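Putative polyphosphate kinase 2 (PDB 3CZP) transfers phosphate from inorganic polyphosphate to AMP to make ADP and, less efficiently, converts GMP to GDP, using magnesium as cofactor. Local coordinates at residues A[302-307]-A[366-371]. Sequence-based numbering, arbitrary orientation.
Sequences VAVFEG and SWYGRV
Val-304 projects from the central strand of the parallel sheet and packs against Ser-366, Trp-367 and, more loosely, Tyr-368. Its CG2 lies 3.6 Å from Trp-367 CZ2 and equally close to CH2, the far corner of the benzo ring. The other methyl, CG1, reaches Ser-366 OG at 3.6 Å, with the Tyr-368 ring more distantly alongside. Two residues back on the same face of the strand, Val-302 meets the indole tip to tip, its CG1 near the ring plane and 3.9 Å from Trp-367 CH2. Although the Trp-367 side chain leaves its backbone away from the strand, chi1 of 43° swings the indole back over Ser-366, whose CB lies against one face, toward its rim. Beyond the rings, helix 382-402 supplies Ile-392 as packing, and its Glu-396 accepts hydrogen bonds from both Trp-367 NE1 and Tyr-368 OH.

At the polar edge, Glu-306 bends at chi2 and brings OE2 to Ser-366 OG, which donates to its anti lone pair at 2.6 Å. The same OG accepts from Tyr-368 N at 3.1 Å in a nearly straight bond (164°), forming an ST turn that leads into helix 370-377. Ser-366 OG is thus a donor to the Glu-306 carboxylate and an acceptor for the turn's own backbone. In this P-loop-type PPK2 domain, the short buried bond ties the C-terminal end of strand 300-307 to the segment following neighbouring strand 360-364, and the two bonds together fix the rotation of the hydroxyl and the place of Glu-306 OE2 relative to the turn.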
loop_
_atom_site.group_PDB
_atom_site.type_symbol
_atom_site.label_atom_id
_atom_site.label_comp_id
_atom_site.label_asym_id
_atom_site.label_seq_id
_atom_site.Cartn_x
_atom_site.Cartn_y
_atom_site.Cartn_z
ATOM N N VAL A 302 -15.401 3.070 13.148
ATOM C CA VAL A 302 -14.336 2.155 13.634
ATOM C C VAL A 302 -14.791 1.501 14.907
ATOM O O VAL A 302 -15.092 2.195 15.893
ATOM C CB VAL A 302 -12.994 2.914 13.831
ATOM C CG1 VAL A 302 -11.938 2.020 14.505
ATOM C CG2 VAL A 302 -12.488 3.402 12.473
ATOM N N ALA A 303 -14.840 0.158 14.887
ATOM C CA ALA A 303 -15.091 -0.690 16.079
ATOM C C ALA A 303 -13.861 -1.465 16.443
ATOM O O ALA A 303 -13.352 -2.267 15.657
ATOM C CB ALA A 303 -16.286 -1.630 15.883
ATOM N N VAL A 304 -13.349 -1.202 17.630
ATOM C CA VAL A 304 -12.194 -1.884 18.155
ATOM C C VAL A 304 -12.607 -2.968 19.152
ATOM O O VAL A 304 -13.411 -2.703 20.056
ATOM C CB VAL A 304 -11.292 -0.896 18.917
ATOM C CG1 VAL A 304 -10.359 -1.680 19.839
ATOM C CG2 VAL A 304 -10.532 0.081 17.930
ATOM N N PHE A 305 -12.074 -4.171 19.006
ATOM C CA PHE A 305 -12.348 -5.262 19.963
ATOM C C PHE A 305 -11.112 -5.802 20.645
ATOM O O PHE A 305 -10.177 -6.255 19.986
ATOM C CB PHE A 305 -13.042 -6.449 19.260
ATOM C CG PHE A 305 -14.452 -6.186 18.870
ATOM C CD1 PHE A 305 -15.516 -6.613 19.686
ATOM C CD2 PHE A 305 -14.743 -5.522 17.688
ATOM C CE1 PHE A 305 -16.817 -6.370 19.308
ATOM C CE2 PHE A 305 -16.070 -5.225 17.313
ATOM C CZ PHE A 305 -17.097 -5.663 18.088
ATOM N N GLU A 306 -11.119 -5.738 21.972
ATOM C CA GLU A 306 -10.131 -6.355 22.804
ATOM C C GLU A 306 -10.861 -7.181 23.875
ATOM O O GLU A 306 -12.077 -7.013 24.102
ATOM C CB GLU A 306 -9.238 -5.298 23.474
ATOM C CG GLU A 306 -8.489 -4.289 22.571
ATOM C CD GLU A 306 -7.279 -4.846 21.785
ATOM O OE1 GLU A 306 -6.844 -5.968 22.059
ATOM O OE2 GLU A 306 -6.762 -4.116 20.876
ATOM N N GLY A 307 -10.128 -8.104 24.498
ATOM C CA GLY A 307 -10.630 -8.786 25.703
ATOM C C GLY A 307 -9.763 -9.949 26.050
ATOM O O GLY A 307 -8.850 -10.300 25.311
ATOM N N SER A 366 -5.979 -4.446 18.084
ATOM C CA SER A 366 -5.870 -3.095 17.595
ATOM C C SER A 366 -4.568 -2.504 18.038
ATOM O O SER A 366 -3.689 -3.214 18.500
ATOM C CB SER A 366 -7.056 -2.249 18.149
ATOM O OG SER A 366 -6.782 -1.889 19.514
ATOM N N TRP A 367 -4.477 -1.171 17.945
ATOM C CA TRP A 367 -3.312 -0.430 18.428
ATOM C C TRP A 367 -3.106 -0.469 19.931
ATOM O O TRP A 367 -2.067 -0.081 20.410
ATOM C CB TRP A 367 -3.408 1.035 17.999
ATOM C CG TRP A 367 -4.766 1.671 18.141
ATOM C CD1 TRP A 367 -5.225 2.422 19.204
ATOM C CD2 TRP A 367 -5.835 1.659 17.169
ATOM N NE1 TRP A 367 -6.509 2.854 18.955
ATOM C CE2 TRP A 367 -6.914 2.398 17.728
ATOM C CE3 TRP A 367 -6.006 1.039 15.927
ATOM C CZ2 TRP A 367 -8.098 2.572 17.088
ATOM C CZ3 TRP A 367 -7.206 1.221 15.258
ATOM C CH2 TRP A 367 -8.246 1.988 15.834
ATOM N N TYR A 368 -4.124 -0.885 20.667
ATOM C CA TYR A 368 -4.024 -1.137 22.108
ATOM C C TYR A 368 -3.093 -2.274 22.512
ATOM O O TYR A 368 -2.678 -2.359 23.692
ATOM C CB TYR A 368 -5.419 -1.256 22.732
ATOM C CG TYR A 368 -6.109 0.085 22.755
ATOM C CD1 TYR A 368 -5.783 1.020 23.712
ATOM C CD2 TYR A 368 -7.029 0.452 21.764
ATOM C CE1 TYR A 368 -6.382 2.283 23.739
ATOM C CE2 TYR A 368 -7.638 1.728 21.789
ATOM C CZ TYR A 368 -7.308 2.632 22.795
ATOM O OH TYR A 368 -7.862 3.898 22.859
ATOM N N GLY A 369 -2.721 -3.106 21.543
ATOM C CA GLY A 369 -1.740 -4.168 21.772
ATOM C C GLY A 369 -0.468 -3.675 22.448
ATOM O O GLY A 369 0.070 -4.346 23.307
ATOM N N ARG A 370 -0.003 -2.487 22.057
ATOM C CA ARG A 370 1.182 -1.874 22.640
ATOM C C ARG A 370 1.113 -1.749 24.167
ATOM O O ARG A 370 2.120 -2.029 24.872
ATOM C CB ARG A 370 1.503 -0.500 22.017
ATOM C CG ARG A 370 2.702 0.134 22.709
ATOM C CD ARG A 370 3.564 0.971 21.822
ATOM N NE ARG A 370 4.396 0.133 20.950
ATOM C CZ ARG A 370 5.279 0.642 20.103
ATOM N NH1 ARG A 370 5.437 1.966 20.003
ATOM N NH2 ARG A 370 5.967 -0.168 19.328
ATOM N N VAL A 371 -0.064 -1.353 24.682
ATOM C CA VAL A 371 -0.259 -1.165 26.134
ATOM C C VAL A 371 -0.915 -2.373 26.816
ATOM O O VAL A 371 -1.210 -2.342 28.004
ATOM C CB VAL A 371 -1.077 0.095 26.438
ATOM C CG1 VAL A 371 -0.371 1.308 25.814
ATOM C CG2 VAL A 371 -2.536 -0.093 25.966
#